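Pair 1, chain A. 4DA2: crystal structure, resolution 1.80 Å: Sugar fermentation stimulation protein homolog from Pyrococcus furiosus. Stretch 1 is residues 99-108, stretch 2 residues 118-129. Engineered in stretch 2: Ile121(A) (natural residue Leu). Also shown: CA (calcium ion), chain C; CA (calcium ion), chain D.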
# COMPACT_ATOMS: atom_id res chain seq x y z
N GLU A 99 15.60 10.65 5.92
CA GLU A 99 15.15 11.99 5.49
C GLU A 99 13.96 12.50 6.31
O GLU A 99 13.70 13.70 6.37
CB GLU A 99 14.80 12.01 4.01
CG GLU A 99 13.67 11.03 3.65
CD GLU A 99 13.42 10.99 2.16
OE1 GLU A 99 13.45 12.08 1.55
OE2 GLU A 99 13.19 9.89 1.62
N LEU A 100 13.24 11.58 6.96
CA LEU A 100 12.07 11.95 7.78
C LEU A 100 12.34 11.85 9.31
O LEU A 100 11.40 11.82 10.13
CB LEU A 100 10.83 11.14 7.36
CG LEU A 100 10.36 11.43 5.91
CD1 LEU A 100 9.42 10.36 5.40
CD2 LEU A 100 9.72 12.84 5.76
N GLU A 101 13.61 11.79 9.69
CA GLU A 101 13.98 11.84 11.11
C GLU A 101 13.51 13.12 11.77
O GLU A 101 13.62 14.20 11.20
CB GLU A 101 15.48 11.66 11.32
CG GLU A 101 15.93 10.20 11.20
CD GLU A 101 17.44 10.04 11.08
OE1 GLU A 101 18.18 10.92 11.58
OE2 GLU A 101 17.87 9.04 10.46
N GLY A 102 12.97 12.98 12.97
CA GLY A 102 12.44 14.13 13.69
C GLY A 102 11.13 14.63 13.12
O GLY A 102 10.68 15.72 13.48
N CYS A 103 10.52 13.86 12.21
CA CYS A 103 9.22 14.20 11.64
C CYS A 103 8.15 13.26 12.16
O CYS A 103 8.41 12.08 12.41
CB CYS A 103 9.23 14.07 10.11
SG CYS A 103 10.52 14.93 9.26
N ARG A 104 6.92 13.77 12.27
CA ARG A 104 5.79 12.95 12.71
C ARG A 104 4.50 13.33 11.99
O ARG A 104 4.37 14.45 11.48
CB ARG A 104 5.59 13.12 14.22
CG ARG A 104 5.29 14.55 14.64
CD ARG A 104 5.14 14.72 16.12
NE ARG A 104 4.63 16.06 16.40
CZ ARG A 104 3.40 16.34 16.81
NH1 ARG A 104 2.52 15.37 17.04
NH2 ARG A 104 3.06 17.60 17.00
N ILE A 105 3.54 12.40 11.95
CA ILE A 105 2.22 12.69 11.32
C ILE A 105 1.45 13.64 12.24
O ILE A 105 1.37 13.41 13.46
CB ILE A 105 1.42 11.38 11.03
CG1 ILE A 105 2.19 10.52 10.01
CG2 ILE A 105 -0.00 11.69 10.53
CD1 ILE A 105 1.87 9.01 10.05
N ILE A 106 0.93 14.72 11.67
CA ILE A 106 0.08 15.66 12.41
C ILE A 106 -1.36 15.67 11.90
O ILE A 106 -2.28 16.08 12.62
CB ILE A 106 0.67 17.10 12.45
CG1 ILE A 106 0.80 17.70 11.04
CG2 ILE A 106 2.02 17.10 13.18
CD1 ILE A 106 1.02 19.21 11.01
N LYS A 107 -1.57 15.23 10.66
CA LYS A 107 -2.93 15.14 10.11
C LYS A 107 -3.02 13.93 9.21
O LYS A 107 -2.10 13.67 8.44
CB LYS A 107 -3.31 16.35 9.26
CG LYS A 107 -3.65 17.63 10.01
CD LYS A 107 -3.99 18.76 9.04
CE LYS A 107 -4.37 20.04 9.78
NZ LYS A 107 -4.50 21.19 8.84
N ARG A 108 -4.14 13.21 9.33
CA ARG A 108 -4.47 12.10 8.42
C ARG A 108 -5.59 12.54 7.49
O ARG A 108 -6.52 13.22 7.90
CB ARG A 108 -4.86 10.84 9.18
CG ARG A 108 -3.69 10.18 9.93
CD ARG A 108 -4.16 9.23 11.02
NE ARG A 108 -3.04 8.86 11.89
CZ ARG A 108 -3.04 7.85 12.75
NH1 ARG A 108 -4.12 7.08 12.88
NH2 ARG A 108 -1.97 7.61 13.49
N ASP A 118 -2.97 11.23 1.96
CA ASP A 118 -2.91 10.41 3.16
C ASP A 118 -2.45 11.12 4.41
O ASP A 118 -3.10 10.99 5.47
CB ASP A 118 -2.03 9.18 2.95
CG ASP A 118 -2.63 8.20 2.02
OD1 ASP A 118 -3.88 8.15 1.89
OD2 ASP A 118 -1.86 7.43 1.39
N TYR A 119 -1.33 11.84 4.31
CA TYR A 119 -0.70 12.46 5.51
C TYR A 119 -0.18 13.86 5.31
O TYR A 119 0.36 14.19 4.26
CB TYR A 119 0.48 11.60 6.02
CG TYR A 119 0.16 10.11 6.19
CD1 TYR A 119 -0.61 9.66 7.26
CD2 TYR A 119 0.65 9.17 5.30
CE1 TYR A 119 -0.91 8.32 7.43
CE2 TYR A 119 0.37 7.80 5.45
CZ TYR A 119 -0.41 7.38 6.53
OH TYR A 119 -0.72 6.04 6.68
N LEU A 120 -0.33 14.68 6.35
CA LEU A 120 0.49 15.86 6.53
C LEU A 120 1.43 15.52 7.66
O LEU A 120 0.99 15.12 8.74
CB LEU A 120 -0.33 17.10 6.89
CG LEU A 120 0.52 18.35 7.10
CD1 LEU A 120 1.29 18.70 5.83
CD2 LEU A 120 -0.34 19.54 7.57
N ILE A 121 2.71 15.65 7.36
CA ILE A 121 3.80 15.31 8.28
C ILE A 121 4.56 16.59 8.63
O ILE A 121 4.82 17.43 7.77
CB ILE A 121 4.69 14.23 7.66
CG1 ILE A 121 3.95 12.90 7.72
CG2 ILE A 121 6.06 14.08 8.40
CD1 ILE A 121 4.57 11.79 6.89
N GLU A 122 4.87 16.74 9.91
CA GLU A 122 5.58 17.93 10.38
C GLU A 122 7.00 17.58 10.75
O GLU A 122 7.24 16.63 11.52
CB GLU A 122 4.84 18.59 11.54
CG GLU A 122 5.51 19.90 12.01
CD GLU A 122 4.79 20.58 13.17
OE1 GLU A 122 3.68 20.15 13.54
OE2 GLU A 122 5.33 21.57 13.70
N CYS A 123 7.94 18.34 10.19
CA CYS A 123 9.37 18.17 10.48
C CYS A 123 9.92 19.43 11.17
O CYS A 123 9.18 20.41 11.38
CB CYS A 123 10.14 17.93 9.19
SG CYS A 123 9.59 16.47 8.27
N SER A 124 11.21 19.40 11.52
CA SER A 124 11.87 20.56 12.12
C SER A 124 11.78 21.82 11.26
O SER A 124 11.48 22.90 11.77
CB SER A 124 13.33 20.27 12.41
OG SER A 124 13.45 19.46 13.57
N LYS A 125 12.05 21.68 9.97
CA LYS A 125 12.17 22.85 9.12
C LYS A 125 10.92 23.15 8.29
O LYS A 125 10.89 24.15 7.56
CB LYS A 125 13.42 22.74 8.23
CG LYS A 125 14.72 22.74 9.03
CD LYS A 125 15.92 22.43 8.15
CE LYS A 125 17.13 22.09 9.00
NZ LYS A 125 18.36 21.88 8.18
N GLY A 126 9.90 22.31 8.40
CA GLY A 126 8.67 22.50 7.63
C GLY A 126 7.74 21.30 7.59
O GLY A 126 7.93 20.33 8.31
N GLU A 127 6.73 21.38 6.73
CA GLU A 127 5.74 20.31 6.59
C GLU A 127 5.88 19.63 5.24
O GLU A 127 6.46 20.18 4.31
CB GLU A 127 4.33 20.87 6.70
CG GLU A 127 3.97 21.40 8.07
CD GLU A 127 2.63 22.12 8.04
OE1 GLU A 127 2.16 22.43 6.93
OE2 GLU A 127 2.05 22.34 9.13
N ILE A 128 5.37 18.39 5.16
CA ILE A 128 5.36 17.63 3.91
C ILE A 128 4.06 16.83 3.81
O ILE A 128 3.62 16.17 4.77
CB ILE A 128 6.63 16.72 3.75
CG1 ILE A 128 6.63 16.00 2.39
CG2 ILE A 128 6.77 15.74 4.94
CD1 ILE A 128 7.93 15.20 2.06
N PHE A 129 3.44 16.91 2.63
CA PHE A 129 2.29 16.05 2.31
C PHE A 129 2.80 14.74 1.73
O PHE A 129 3.63 14.74 0.81
CB PHE A 129 1.38 16.75 1.30
CG PHE A 129 0.62 17.89 1.88
CD1 PHE A 129 -0.56 17.66 2.60
CD2 PHE A 129 1.11 19.20 1.78
CE1 PHE A 129 -1.29 18.75 3.15
CE2 PHE A 129 0.41 20.29 2.34
CZ PHE A 129 -0.79 20.05 3.04
CA CA C . -3.21 6.20 -0.09
CA CA D . -6.14 8.34 1.54
O HOH W 1 12.75 17.10 11.31
O HOH W 2 -4.02 5.37 -2.21
O HOH W 3 -5.79 6.60 -0.12
O HOH W 4 -3.26 4.91 2.00
O HOH W 5 -8.21 8.89 0.07
O HOH W 6 -5.37 10.03 -0.12

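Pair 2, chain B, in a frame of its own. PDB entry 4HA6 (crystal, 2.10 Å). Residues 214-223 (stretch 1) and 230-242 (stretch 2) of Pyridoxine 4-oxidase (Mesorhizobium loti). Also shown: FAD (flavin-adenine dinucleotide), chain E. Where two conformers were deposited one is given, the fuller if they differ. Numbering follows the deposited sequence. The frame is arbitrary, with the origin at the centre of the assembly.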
# COMPACT_ATOMS: atom_id res chain seq x y z
N THR B 214 -16.57 -12.47 -11.01
CA THR B 214 -16.62 -11.05 -10.66
C THR B 214 -17.97 -10.63 -10.09
O THR B 214 -18.90 -11.44 -10.03
CB THR B 214 -16.31 -10.15 -11.87
OG1 THR B 214 -17.22 -10.47 -12.93
CG2 THR B 214 -14.89 -10.35 -12.35
N GLY B 215 -18.08 -9.37 -9.69
CA GLY B 215 -19.29 -8.87 -9.05
C GLY B 215 -19.80 -9.74 -7.91
O GLY B 215 -21.00 -9.75 -7.61
N SER B 216 -18.89 -10.48 -7.27
CA SER B 216 -19.27 -11.44 -6.24
C SER B 216 -18.51 -11.20 -4.92
O SER B 216 -17.28 -11.25 -4.89
CB SER B 216 -18.98 -12.85 -6.74
OG SER B 216 -19.54 -13.05 -8.03
N ARG B 217 -19.26 -10.97 -3.85
CA ARG B 217 -18.68 -10.71 -2.53
C ARG B 217 -18.76 -11.92 -1.61
O ARG B 217 -19.85 -12.44 -1.35
CB ARG B 217 -19.42 -9.58 -1.84
CG ARG B 217 -18.87 -8.22 -2.14
CD ARG B 217 -19.75 -7.15 -1.53
NE ARG B 217 -19.84 -6.00 -2.42
CZ ARG B 217 -19.72 -4.74 -2.01
NH1 ARG B 217 -19.51 -4.49 -0.72
NH2 ARG B 217 -19.82 -3.75 -2.88
N VAL B 218 -17.61 -12.35 -1.09
CA VAL B 218 -17.60 -13.42 -0.09
C VAL B 218 -18.02 -12.81 1.25
O VAL B 218 -17.38 -11.88 1.74
CB VAL B 218 -16.21 -14.08 0.06
CG1 VAL B 218 -16.25 -15.13 1.15
CG2 VAL B 218 -15.79 -14.70 -1.26
N ARG B 219 -19.11 -13.34 1.82
CA ARG B 219 -19.72 -12.75 3.02
C ARG B 219 -19.27 -13.45 4.28
O ARG B 219 -19.04 -12.81 5.31
CB ARG B 219 -21.26 -12.77 2.91
CG ARG B 219 -22.00 -12.30 4.17
CD ARG B 219 -23.46 -11.90 3.91
NE ARG B 219 -24.29 -13.03 3.50
CZ ARG B 219 -25.53 -12.92 3.02
NH1 ARG B 219 -26.09 -11.72 2.88
NH2 ARG B 219 -26.21 -14.01 2.67
N ARG B 220 -19.17 -14.79 4.22
CA ARG B 220 -18.77 -15.59 5.37
C ARG B 220 -17.99 -16.82 4.90
O ARG B 220 -18.25 -17.35 3.81
CB ARG B 220 -20.00 -16.08 6.15
CG ARG B 220 -20.85 -14.98 6.80
CD ARG B 220 -22.07 -15.55 7.56
NE ARG B 220 -23.24 -15.75 6.71
CZ ARG B 220 -24.50 -15.51 7.09
NH1 ARG B 220 -24.75 -15.05 8.30
NH2 ARG B 220 -25.50 -15.72 6.25
N LEU B 221 -17.05 -17.27 5.74
CA LEU B 221 -16.40 -18.56 5.56
C LEU B 221 -17.09 -19.50 6.53
O LEU B 221 -17.29 -19.14 7.70
CB LEU B 221 -14.92 -18.50 5.92
CG LEU B 221 -14.14 -17.38 5.24
CD1 LEU B 221 -12.76 -17.25 5.84
CD2 LEU B 221 -14.06 -17.67 3.75
N LYS B 222 -17.45 -20.69 6.07
CA LYS B 222 -18.14 -21.64 6.93
C LYS B 222 -17.19 -22.73 7.40
O LYS B 222 -16.40 -23.29 6.62
CB LYS B 222 -19.36 -22.22 6.21
CG LYS B 222 -20.42 -21.16 5.90
CD LYS B 222 -21.69 -21.79 5.30
CE LYS B 222 -22.84 -20.78 5.23
NZ LYS B 222 -24.10 -21.42 4.73
N LEU B 223 -17.24 -23.01 8.70
CA LEU B 223 -16.28 -23.91 9.33
C LEU B 223 -16.85 -25.30 9.62
O LEU B 223 -18.05 -25.46 9.87
CB LEU B 223 -15.77 -23.30 10.64
CG LEU B 223 -14.63 -22.28 10.63
CD1 LEU B 223 -14.61 -21.46 9.36
CD2 LEU B 223 -14.69 -21.39 11.87
N SER B 230 -16.63 -24.28 3.36
CA SER B 230 -17.20 -23.59 2.21
C SER B 230 -17.19 -22.08 2.41
O SER B 230 -16.89 -21.58 3.50
CB SER B 230 -18.64 -24.06 1.97
OG SER B 230 -19.48 -23.67 3.04
N LEU B 231 -17.54 -21.36 1.34
CA LEU B 231 -17.65 -19.91 1.34
C LEU B 231 -19.04 -19.52 0.88
O LEU B 231 -19.55 -20.08 -0.09
CB LEU B 231 -16.66 -19.27 0.37
CG LEU B 231 -15.17 -19.58 0.45
CD1 LEU B 231 -14.88 -20.90 -0.26
CD2 LEU B 231 -14.39 -18.45 -0.17
N GLU B 232 -19.65 -18.55 1.56
CA GLU B 232 -20.93 -18.00 1.11
C GLU B 232 -20.62 -16.81 0.23
O GLU B 232 -19.98 -15.84 0.66
CB GLU B 232 -21.78 -17.56 2.31
CG GLU B 232 -23.11 -16.92 1.92
CD GLU B 232 -23.84 -16.30 3.10
OE1 GLU B 232 -23.17 -15.67 3.95
OE2 GLU B 232 -25.08 -16.43 3.18
N VAL B 233 -21.07 -16.89 -1.02
CA VAL B 233 -20.79 -15.82 -1.98
C VAL B 233 -22.08 -15.09 -2.35
O VAL B 233 -23.09 -15.71 -2.67
CB VAL B 233 -20.09 -16.35 -3.22
CG1 VAL B 233 -19.79 -15.20 -4.18
CG2 VAL B 233 -18.81 -17.05 -2.82
N VAL B 234 -22.03 -13.77 -2.28
CA VAL B 234 -23.18 -12.92 -2.55
C VAL B 234 -22.96 -12.16 -3.86
O VAL B 234 -22.02 -11.36 -4.00
CB VAL B 234 -23.40 -11.93 -1.40
CG1 VAL B 234 -24.57 -11.03 -1.71
CG2 VAL B 234 -23.63 -12.70 -0.08
N GLY B 235 -23.83 -12.41 -4.84
CA GLY B 235 -23.73 -11.74 -6.12
C GLY B 235 -24.93 -10.87 -6.43
O GLY B 235 -25.83 -10.72 -5.59
N ARG B 236 -24.93 -10.30 -7.63
CA ARG B 236 -26.02 -9.43 -8.08
C ARG B 236 -27.37 -10.14 -8.03
O ARG B 236 -28.42 -9.49 -7.94
CB ARG B 236 -25.76 -8.93 -9.50
CG ARG B 236 -24.83 -7.73 -9.58
CD ARG B 236 -24.75 -7.19 -11.01
NE ARG B 236 -24.12 -8.13 -11.93
CZ ARG B 236 -22.81 -8.28 -12.06
NH1 ARG B 236 -21.98 -7.55 -11.32
NH2 ARG B 236 -22.32 -9.17 -12.92
N GLN B 237 -27.34 -11.46 -8.07
CA GLN B 237 -28.53 -12.30 -8.17
C GLN B 237 -29.08 -12.81 -6.83
O GLN B 237 -30.27 -13.08 -6.71
CB GLN B 237 -28.17 -13.51 -9.04
CG GLN B 237 -26.74 -13.48 -9.61
CD GLN B 237 -25.64 -13.79 -8.58
OE1 GLN B 237 -24.45 -13.80 -8.92
NE2 GLN B 237 -26.04 -14.05 -7.34
N GLY B 238 -28.20 -12.95 -5.84
CA GLY B 238 -28.52 -13.67 -4.62
C GLY B 238 -27.31 -14.47 -4.18
O GLY B 238 -26.23 -14.32 -4.76
N SER B 239 -27.47 -15.33 -3.18
CA SER B 239 -26.34 -16.01 -2.55
C SER B 239 -26.18 -17.47 -2.96
O SER B 239 -27.14 -18.16 -3.30
CB SER B 239 -26.48 -15.94 -1.03
OG SER B 239 -27.71 -16.50 -0.63
N ALA B 240 -24.94 -17.95 -2.88
CA ALA B 240 -24.61 -19.32 -3.26
C ALA B 240 -23.42 -19.82 -2.44
O ALA B 240 -22.57 -19.03 -2.02
CB ALA B 240 -24.30 -19.41 -4.75
N GLU B 241 -23.37 -21.14 -2.22
CA GLU B 241 -22.31 -21.74 -1.42
C GLU B 241 -21.23 -22.36 -2.30
O GLU B 241 -21.52 -23.11 -3.23
CB GLU B 241 -22.89 -22.80 -0.49
CG GLU B 241 -21.87 -23.45 0.45
CD GLU B 241 -22.52 -24.31 1.52
OE1 GLU B 241 -23.51 -25.01 1.21
OE2 GLU B 241 -22.03 -24.28 2.67
N VAL B 242 -19.97 -22.04 -2.01
CA VAL B 242 -18.86 -22.48 -2.82
C VAL B 242 -17.91 -23.33 -1.98
O VAL B 242 -17.53 -22.94 -0.87
CB VAL B 242 -18.13 -21.28 -3.47
CG1 VAL B 242 -16.74 -21.67 -3.97
CG2 VAL B 242 -18.98 -20.72 -4.60
PA FAD E . -6.08 -4.80 -2.88
O1A FAD E . -5.16 -4.63 -4.08
O2A FAD E . -6.81 -3.60 -2.35
O5B FAD E . -7.15 -5.95 -3.28
C5B FAD E . -8.33 -6.25 -2.54
C4B FAD E . -9.31 -6.83 -3.55
O4B FAD E . -10.24 -7.72 -2.94
C3B FAD E . -10.13 -5.72 -4.21
O3B FAD E . -10.13 -6.00 -5.62
C2B FAD E . -11.52 -5.87 -3.61
O2B FAD E . -12.54 -5.46 -4.54
C1B FAD E . -11.59 -7.36 -3.29
N9A FAD E . -12.46 -7.72 -2.13
C8A FAD E . -12.53 -7.09 -0.94
N7A FAD E . -13.41 -7.72 -0.12
C5A FAD E . -13.93 -8.78 -0.78
C6A FAD E . -14.91 -9.86 -0.49
N6A FAD E . -15.53 -9.94 0.73
N1A FAD E . -15.16 -10.77 -1.47
C2A FAD E . -14.54 -10.71 -2.67
N3A FAD E . -13.63 -9.76 -2.99
C4A FAD E . -13.29 -8.78 -2.11
N1 FAD E . 1.40 1.38 -3.42
C2 FAD E . 2.61 1.55 -3.97
O2 FAD E . 3.52 0.74 -3.67
N3 FAD E . 2.90 2.58 -4.79
C4 FAD E . 1.99 3.49 -5.15
O4 FAD E . 2.27 4.45 -5.91
C4X FAD E . 0.62 3.37 -4.59
N5 FAD E . -0.36 4.26 -4.88
C5X FAD E . -1.60 4.11 -4.37
C6 FAD E . -2.61 5.03 -4.68
C7 FAD E . -3.89 4.87 -4.16
C7M FAD E . -4.97 5.87 -4.52
C8 FAD E . -4.19 3.72 -3.27
C8M FAD E . -5.58 3.56 -2.70
C9 FAD E . -3.20 2.80 -2.95
C9A FAD E . -1.91 2.97 -3.47
N10 FAD E . -0.90 2.05 -3.15
C10 FAD E . 0.38 2.23 -3.69
C1' FAD E . -1.18 0.92 -2.25
C2' FAD E . -1.30 -0.41 -2.98
O2' FAD E . -2.12 -0.26 -4.15
C3' FAD E . -1.93 -1.40 -2.01
O3' FAD E . -1.17 -1.38 -0.79
C4' FAD E . -1.96 -2.81 -2.58
O4' FAD E . -2.67 -2.76 -3.83
C5' FAD E . -2.61 -3.80 -1.61
O5' FAD E . -3.00 -4.95 -2.35
P FAD E . -3.85 -6.11 -1.63
O1P FAD E . -3.82 -7.38 -2.46
O2P FAD E . -3.47 -6.17 -0.16
O3P FAD E . -5.33 -5.49 -1.65

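The sharpest difference between the two pairs lies at the bulged step of an otherwise common backbone, where pair 1 packs hydrocarbon and pair 2 builds a charged cluster. In pair 1, Ile106(A) sets its CD1 3.7 Å from CD2 of Leu120(A). The matching residues of pair 2 are Arg219(B) and Glu232(B), joined by a two-pronged salt bridge: NE of Arg219(B) donates to OE1 of Glu232(B) at 2.9 Å, and NH2 of Arg219(B) to OE2 of Glu232(B) at 2.7 Å. The same carboxylate also takes NE of Arg220(B) on its OE1 at 2.8 Å, so one acid forms salt bridges with two consecutive arginines. At the position of Arg220(B), pair 1 has Lys107(A), whose extended chain leads its amine away and leaves CB 3.9 Å from CB of Leu120(A).

The shared frame is an antiparallel strand pair with N-to-C directions 135° apart in pair 1 and 139° in pair 2; 14 central residues superpose with an RMSD of 0.5 Å. In both, the register slips by one residue. Ile106(A) and Arg219(B) are the extra residues, and each still donates its backbone N to the opposing carbonyl: Ile106(A) N to Leu120(A) O at 3.0 Å, Arg219(B) N to Glu232(B) O at 2.9 Å. In pair 1 that oxygen of Leu120(A) also accepts N of Lys107(A), at 3.2 Å.

Before the bulge, Arg104(A) and Glu122(A) match Arg217(B) and Val234(B), and both pairs exchange two backbone hydrogen bonds. The side chains diverge: Arg104(A) NH2 stays 4.3 Å from Glu122(A) OE1, a proximity of charges without a directed N-H, whereas Val234(B) places CG2 over one face of the Arg219(B) guanidinium, 3.6 Å from its CZ.

On the other face, branched residues do similar work. Ile105(A) CG1 meets CG1 of the engineered Ile121(A) at 3.7 Å, and CD1 of Ile105(A) makes an off-centre CH-pi contact with the Tyr119(A) ring, 4.2 Å from its centroid. The counterparts are smaller: Val218(B) reaches Val233(B) CG2 with its CG2 at 4.1 Å and Leu231(B) CD2 with its CG1 at 4.0 Å. The backbone of Val218(B) additionally pairs with the FAD adenine, its N donating to N1A and its O accepting from N6A, both at 2.9 Å.

At the neighbouring end, a disulfide locks pair 1, with SG of Cys103(A) 2.1 Å from SG of Cys123(A). Their counterparts, Ser216(B) and Gly235(B), have no such link; Ser216(B) OG instead donates to Thr214(B) O at 2.6 Å.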